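Local structure of putative glycoside hydrolase (Bacteroides ovatus, 4ONZ) at residues 123-128 against 249-254. The protein is a putative glycoside hydrolase, with a five-bladed beta-propeller fold as in relatives of its family, whose precise function is not established. Sequence-based numbering, arbitrary orientation.
Sequences RVAMTE and GPPAIR
Arg123 and Gly249 join two blades of what is, as in relatives of this family, a five-bladed beta-propeller: strand 118-126 is outermost in its four-stranded antiparallel sheet, and 249-254 lies on strand 245-255 of another sheet. The side chain of Arg123 leaves the backbone toward 249-254. Its CB, 4.7 Å from Gly249 O, makes no close contact there; CG, beside the backbone N and anti to the carbonyl carbon (chi1 -71°), starts an extended run to NE that closes on this oxygen. CD comes within 3.1 Å of Gly249 O. NE then donates to Gly249 O a short hydrogen bond of 2.6 Å. The bond is bent, with an N-H...O angle of 138°; the oxygen lies nearly level with the guanidinium, beside NE, whereas NE is tilted 33° from the carbonyl plane. Beyond CZ, NH2 bonds to the carbonyl of Cys248, and NH1 makes a long, weak ion pair with Glu325. Arginine suits this buried place because its several N-H groups can serve successive backbone carbonyls. Gly249, having no side chain, meets Arg123 chiefly through its carbonyl. Pro251, compact and apolar, packs against Ala125, its CG 4.3 Å from Ala125 CB and 3.5 Å from Val124 O.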
loop_
_atom_site.group_PDB
_atom_site.type_symbol
_atom_site.label_atom_id
_atom_site.label_comp_id
_atom_site.label_asym_id
_atom_site.label_seq_id
_atom_site.Cartn_x
_atom_site.Cartn_y
_atom_site.Cartn_z
ATOM N N ARG A 123 3.284 0.802 2.658
ATOM C CA ARG A 123 2.691 1.986 2.058
ATOM C C ARG A 123 3.472 3.123 2.675
ATOM O O ARG A 123 3.667 3.147 3.892
ATOM C CB ARG A 123 1.204 2.089 2.358
ATOM C CG ARG A 123 0.400 1.042 1.605
ATOM C CD ARG A 123 -0.946 0.781 2.235
ATOM N NE ARG A 123 -1.707 -0.189 1.444
ATOM C CZ ARG A 123 -1.496 -1.508 1.438
ATOM N NH1 ARG A 123 -0.558 -2.065 2.194
ATOM N NH2 ARG A 123 -2.257 -2.293 0.676
ATOM N N VAL A 124 3.942 4.042 1.846
ATOM C CA VAL A 124 4.778 5.138 2.315
ATOM C C VAL A 124 4.271 6.526 1.933
ATOM O O VAL A 124 3.819 6.755 0.816
ATOM C CB VAL A 124 6.221 4.962 1.793
ATOM C CG1 VAL A 124 7.091 6.178 2.135
ATOM C CG2 VAL A 124 6.825 3.692 2.366
ATOM N N ALA A 125 4.342 7.437 2.893
ATOM C CA ALA A 125 4.011 8.828 2.690
ATOM C C ALA A 125 5.077 9.673 3.409
ATOM O O ALA A 125 5.786 9.179 4.301
ATOM C CB ALA A 125 2.626 9.134 3.207
HETATM N N MSE A 126 5.183 10.937 3.016
HETATM C CA MSE A 126 6.208 11.840 3.546
HETATM C C MSE A 126 5.642 13.114 4.129
HETATM O O MSE A 126 4.787 13.746 3.515
HETATM C CB MSE A 126 7.095 12.163 2.337
HETATM C CG MSE A 126 8.382 12.889 2.729
HETATM SE SE MSE A 126 9.084 13.947 1.215
HETATM C CE MSE A 126 7.724 15.354 1.060
ATOM N N THR A 127 6.113 13.511 5.313
ATOM C CA THR A 127 5.685 14.777 5.910
ATOM C C THR A 127 6.328 15.943 5.160
ATOM O O THR A 127 7.343 15.773 4.485
ATOM C CB THR A 127 6.114 14.938 7.391
ATOM O OG1 THR A 127 7.549 14.950 7.498
ATOM C CG2 THR A 127 5.536 13.829 8.264
ATOM N N GLU A 128 5.760 17.132 5.311
ATOM C CA GLU A 128 6.340 18.321 4.692
ATOM C C GLU A 128 7.793 18.563 5.134
ATOM O O GLU A 128 8.565 19.107 4.364
ATOM C CB GLU A 128 5.509 19.572 4.983
ATOM C CG GLU A 128 4.146 19.606 4.309
ATOM C CD GLU A 128 3.462 20.955 4.465
ATOM O OE1 GLU A 128 4.171 21.977 4.427
ATOM O OE2 GLU A 128 2.222 21.003 4.609
ATOM N N GLY A 249 -5.349 0.677 -0.701
ATOM C CA GLY A 249 -4.298 0.680 -1.699
ATOM C C GLY A 249 -3.227 1.649 -1.241
ATOM O O GLY A 249 -2.787 1.582 -0.094
ATOM N N PRO A 250 -2.791 2.553 -2.133
ATOM C CA PRO A 250 -1.807 3.571 -1.765
ATOM C C PRO A 250 -2.410 4.609 -0.822
ATOM O O PRO A 250 -3.615 4.563 -0.533
ATOM C CB PRO A 250 -1.421 4.216 -3.110
ATOM C CG PRO A 250 -2.497 3.847 -4.058
ATOM C CD PRO A 250 -3.254 2.684 -3.520
ATOM N N PRO A 251 -1.574 5.523 -0.301
ATOM C CA PRO A 251 -2.056 6.611 0.555
ATOM C C PRO A 251 -3.211 7.375 -0.107
ATOM O O PRO A 251 -3.196 7.538 -1.312
ATOM C CB PRO A 251 -0.816 7.496 0.691
ATOM C CG PRO A 251 0.307 6.520 0.646
ATOM C CD PRO A 251 -0.100 5.530 -0.407
ATOM N N ALA A 252 -4.214 7.783 0.670
ATOM C CA ALA A 252 -5.366 8.504 0.131
ATOM C C ALA A 252 -4.891 9.877 -0.315
ATOM O O ALA A 252 -3.879 10.394 0.181
ATOM C CB ALA A 252 -6.471 8.621 1.164
ATOM N N ILE A 253 -5.617 10.481 -1.239
ATOM C CA ILE A 253 -5.185 11.757 -1.779
ATOM C C ILE A 253 -6.326 12.761 -1.921
ATOM O O ILE A 253 -7.391 12.445 -2.457
ATOM C CB ILE A 253 -4.428 11.530 -3.114
ATOM C CG1 ILE A 253 -3.786 12.826 -3.612
ATOM C CG2 ILE A 253 -5.336 10.920 -4.182
ATOM C CD1 ILE A 253 -2.935 12.634 -4.849
ATOM N N ARG A 254 -6.099 13.969 -1.410
ATOM C CA ARG A 254 -7.072 15.049 -1.547
ATOM C C ARG A 254 -7.151 15.503 -3.010
ATOM O O ARG A 254 -6.137 15.525 -3.713
ATOM C CB ARG A 254 -6.709 16.245 -0.673
ATOM C CG ARG A 254 -6.919 16.051 0.818
ATOM C CD ARG A 254 -6.962 17.420 1.483
ATOM N NE ARG A 254 -7.021 17.357 2.940
ATOM C CZ ARG A 254 -8.136 17.285 3.668
ATOM N NH1 ARG A 254 -9.337 17.248 3.097
ATOM N NH2 ARG A 254 -8.040 17.255 4.995
#